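Local coordinates for type IV secretion system protein DotB (PDB 6GEF) that probably hydrolyses ATP as a hexameric AAA+ motor of the GSP E family, serving a type IVb secretion system, at residues Gly178-Ala183 and Thr320-Ala325. Sequence-based numbering, arbitrary orientation.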
loop_
_atom_site.group_PDB
_atom_site.type_symbol
_atom_site.label_atom_id
_atom_site.label_comp_id
_atom_site.label_asym_id
_atom_site.label_seq_id
_atom_site.Cartn_x
_atom_site.Cartn_y
_atom_site.Cartn_z
ATOM N N GLY A 178 -25.452 -7.352 -31.497
ATOM C CA GLY A 178 -25.182 -8.401 -30.543
ATOM C C GLY A 178 -23.793 -8.995 -30.669
ATOM O O GLY A 178 -22.920 -8.477 -31.358
ATOM N N ILE A 179 -23.614 -10.126 -30.012
ATOM C CA ILE A 179 -22.312 -10.735 -29.813
ATOM C C ILE A 179 -22.306 -12.082 -30.545
ATOM O O ILE A 179 -23.142 -12.946 -30.280
ATOM C CB ILE A 179 -22.010 -10.946 -28.327
ATOM C CG1 ILE A 179 -22.027 -9.599 -27.588
ATOM C CG2 ILE A 179 -20.658 -11.600 -28.138
ATOM C CD1 ILE A 179 -21.900 -9.735 -26.073
ATOM N N VAL A 180 -21.361 -12.240 -31.476
ATOM C CA VAL A 180 -21.028 -13.533 -32.043
ATOM C C VAL A 180 -19.769 -14.044 -31.345
ATOM O O VAL A 180 -18.748 -13.351 -31.307
ATOM C CB VAL A 180 -20.796 -13.418 -33.557
ATOM C CG1 VAL A 180 -20.504 -14.791 -34.166
ATOM C CG2 VAL A 180 -22.007 -12.786 -34.231
ATOM N N MET A 181 -19.851 -15.260 -30.810
ATOM C CA MET A 181 -18.766 -15.858 -30.054
ATOM C C MET A 181 -18.377 -17.170 -30.750
ATOM O O MET A 181 -19.248 -17.995 -31.059
ATOM C CB MET A 181 -19.185 -16.153 -28.615
ATOM C CG MET A 181 -19.634 -14.909 -27.863
ATOM S SD MET A 181 -20.771 -15.214 -26.473
ATOM C CE MET A 181 -19.758 -16.160 -25.419
ATOM N N VAL A 182 -17.078 -17.364 -30.972
ATOM C CA VAL A 182 -16.518 -18.633 -31.345
ATOM C C VAL A 182 -15.660 -19.106 -30.170
ATOM O O VAL A 182 -14.762 -18.421 -29.724
ATOM C CB VAL A 182 -15.690 -18.581 -32.648
ATOM C CG1 VAL A 182 -16.458 -17.787 -33.704
ATOM C CG2 VAL A 182 -14.356 -17.962 -32.409
ATOM N N ALA A 183 -15.934 -20.314 -29.678
ATOM C CA ALA A 183 -15.289 -20.891 -28.533
ATOM C C ALA A 183 -14.314 -21.982 -28.966
ATOM O O ALA A 183 -14.307 -22.440 -30.104
ATOM C CB ALA A 183 -16.313 -21.462 -27.566
ATOM N N THR A 320 -26.279 -12.094 -26.863
ATOM C CA THR A 320 -25.706 -13.153 -27.672
ATOM C C THR A 320 -26.559 -13.391 -28.915
ATOM O O THR A 320 -27.786 -13.466 -28.832
ATOM C CB THR A 320 -25.622 -14.439 -26.856
ATOM O OG1 THR A 320 -24.927 -14.177 -25.615
ATOM C CG2 THR A 320 -24.868 -15.511 -27.639
ATOM N N ARG A 321 -25.913 -13.472 -30.079
ATOM C CA ARG A 321 -26.590 -13.771 -31.326
ATOM C C ARG A 321 -26.248 -15.134 -31.910
ATOM O O ARG A 321 -26.979 -15.628 -32.778
ATOM C CB ARG A 321 -26.301 -12.670 -32.364
ATOM C CG ARG A 321 -27.362 -11.580 -32.419
ATOM C CD ARG A 321 -28.759 -12.134 -32.139
ATOM N NE ARG A 321 -29.753 -11.655 -33.090
ATOM C CZ ARG A 321 -30.108 -12.327 -34.183
ATOM N NH1 ARG A 321 -29.551 -13.515 -34.473
ATOM N NH2 ARG A 321 -31.038 -11.823 -35.001
ATOM N N PHE A 322 -25.167 -15.756 -31.448
ATOM C CA PHE A 322 -24.616 -16.924 -32.122
ATOM C C PHE A 322 -23.361 -17.411 -31.393
ATOM O O PHE A 322 -22.475 -16.612 -31.068
ATOM C CB PHE A 322 -24.242 -16.592 -33.589
ATOM C CG PHE A 322 -23.988 -17.797 -34.421
ATOM C CD1 PHE A 322 -22.794 -18.458 -34.308
ATOM C CD2 PHE A 322 -24.927 -18.266 -35.344
ATOM C CE1 PHE A 322 -22.518 -19.577 -35.085
ATOM C CE2 PHE A 322 -24.647 -19.371 -36.116
ATOM C CZ PHE A 322 -23.446 -20.022 -35.977
ATOM N N ILE A 323 -23.279 -18.726 -31.171
ATOM C CA ILE A 323 -22.202 -19.315 -30.397
ATOM C C ILE A 323 -21.639 -20.477 -31.202
ATOM O O ILE A 323 -22.343 -21.459 -31.466
ATOM C CB ILE A 323 -22.663 -19.790 -29.000
ATOM C CG1 ILE A 323 -23.174 -18.613 -28.174
ATOM C CG2 ILE A 323 -21.559 -20.576 -28.311
ATOM C CD1 ILE A 323 -22.923 -18.715 -26.681
ATOM N N MET A 324 -20.357 -20.377 -31.572
ATOM C CA MET A 324 -19.618 -21.474 -32.181
ATOM C C MET A 324 -18.511 -21.910 -31.236
ATOM O O MET A 324 -17.657 -21.133 -30.861
ATOM C CB MET A 324 -19.016 -21.019 -33.505
ATOM C CG MET A 324 -18.484 -22.161 -34.368
ATOM S SD MET A 324 -17.941 -21.622 -35.986
ATOM C CE MET A 324 -19.435 -21.851 -36.933
ATOM N N ALA A 325 -18.569 -23.175 -30.824
ATOM C CA ALA A 325 -17.369 -23.914 -30.409
ATOM C C ALA A 325 -16.801 -24.697 -31.581
ATOM O O ALA A 325 -17.538 -25.247 -32.381
ATOM C CB ALA A 325 -17.701 -24.870 -29.265
#
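Strand 179-183 and the first part of strand 320-330, residues 320-325, run side by side in the same direction, their short axes 13° apart, and the backbone ladder between them sets which face of the sheet the paired side chains project from. The R321 amide gives a straight hydrogen bond to I179 O, meeting it from above the carbonyl plane. Next, M181 N points nearly along the C=O axis of F322, 3.0 Å from F322 O, and M324 N meets M181 O in the carbonyl plane at 2.7 Å. M181 is thus held through both its N-H and its C=O. A beta bulge at R321 shifts the pairing by one residue, so that I179 pairs with T320 but V180 with F322.

Beyond the bulge, paired side chains lie alongside and point the same way. On one face M181 CG and I323 CG1 are both anti to the carbonyl carbon; M181 bends at chi3 (63°), and its SD rests 4.1 Å from I323 CD1. Helix 293-302 packs over this pair through V296. A183 CB and A325 CB meet further along, also at 4.1 Å. On the other face V180 CG1, anti to its backbone N, lies against F322 CB at 4.2 Å and approaches the ring obliquely. V182 CG1 touches M324 CB, while the end of M324 leads away from strand 179-183; its side chain also touches M173.

With strand 284-288 bonded along its other edge, 179-183 is an inner strand of the largely parallel sheet of a P-loop NTPase, running directly into the probable Walker A motif; the V182 side chain touches K190 in helix 187-203.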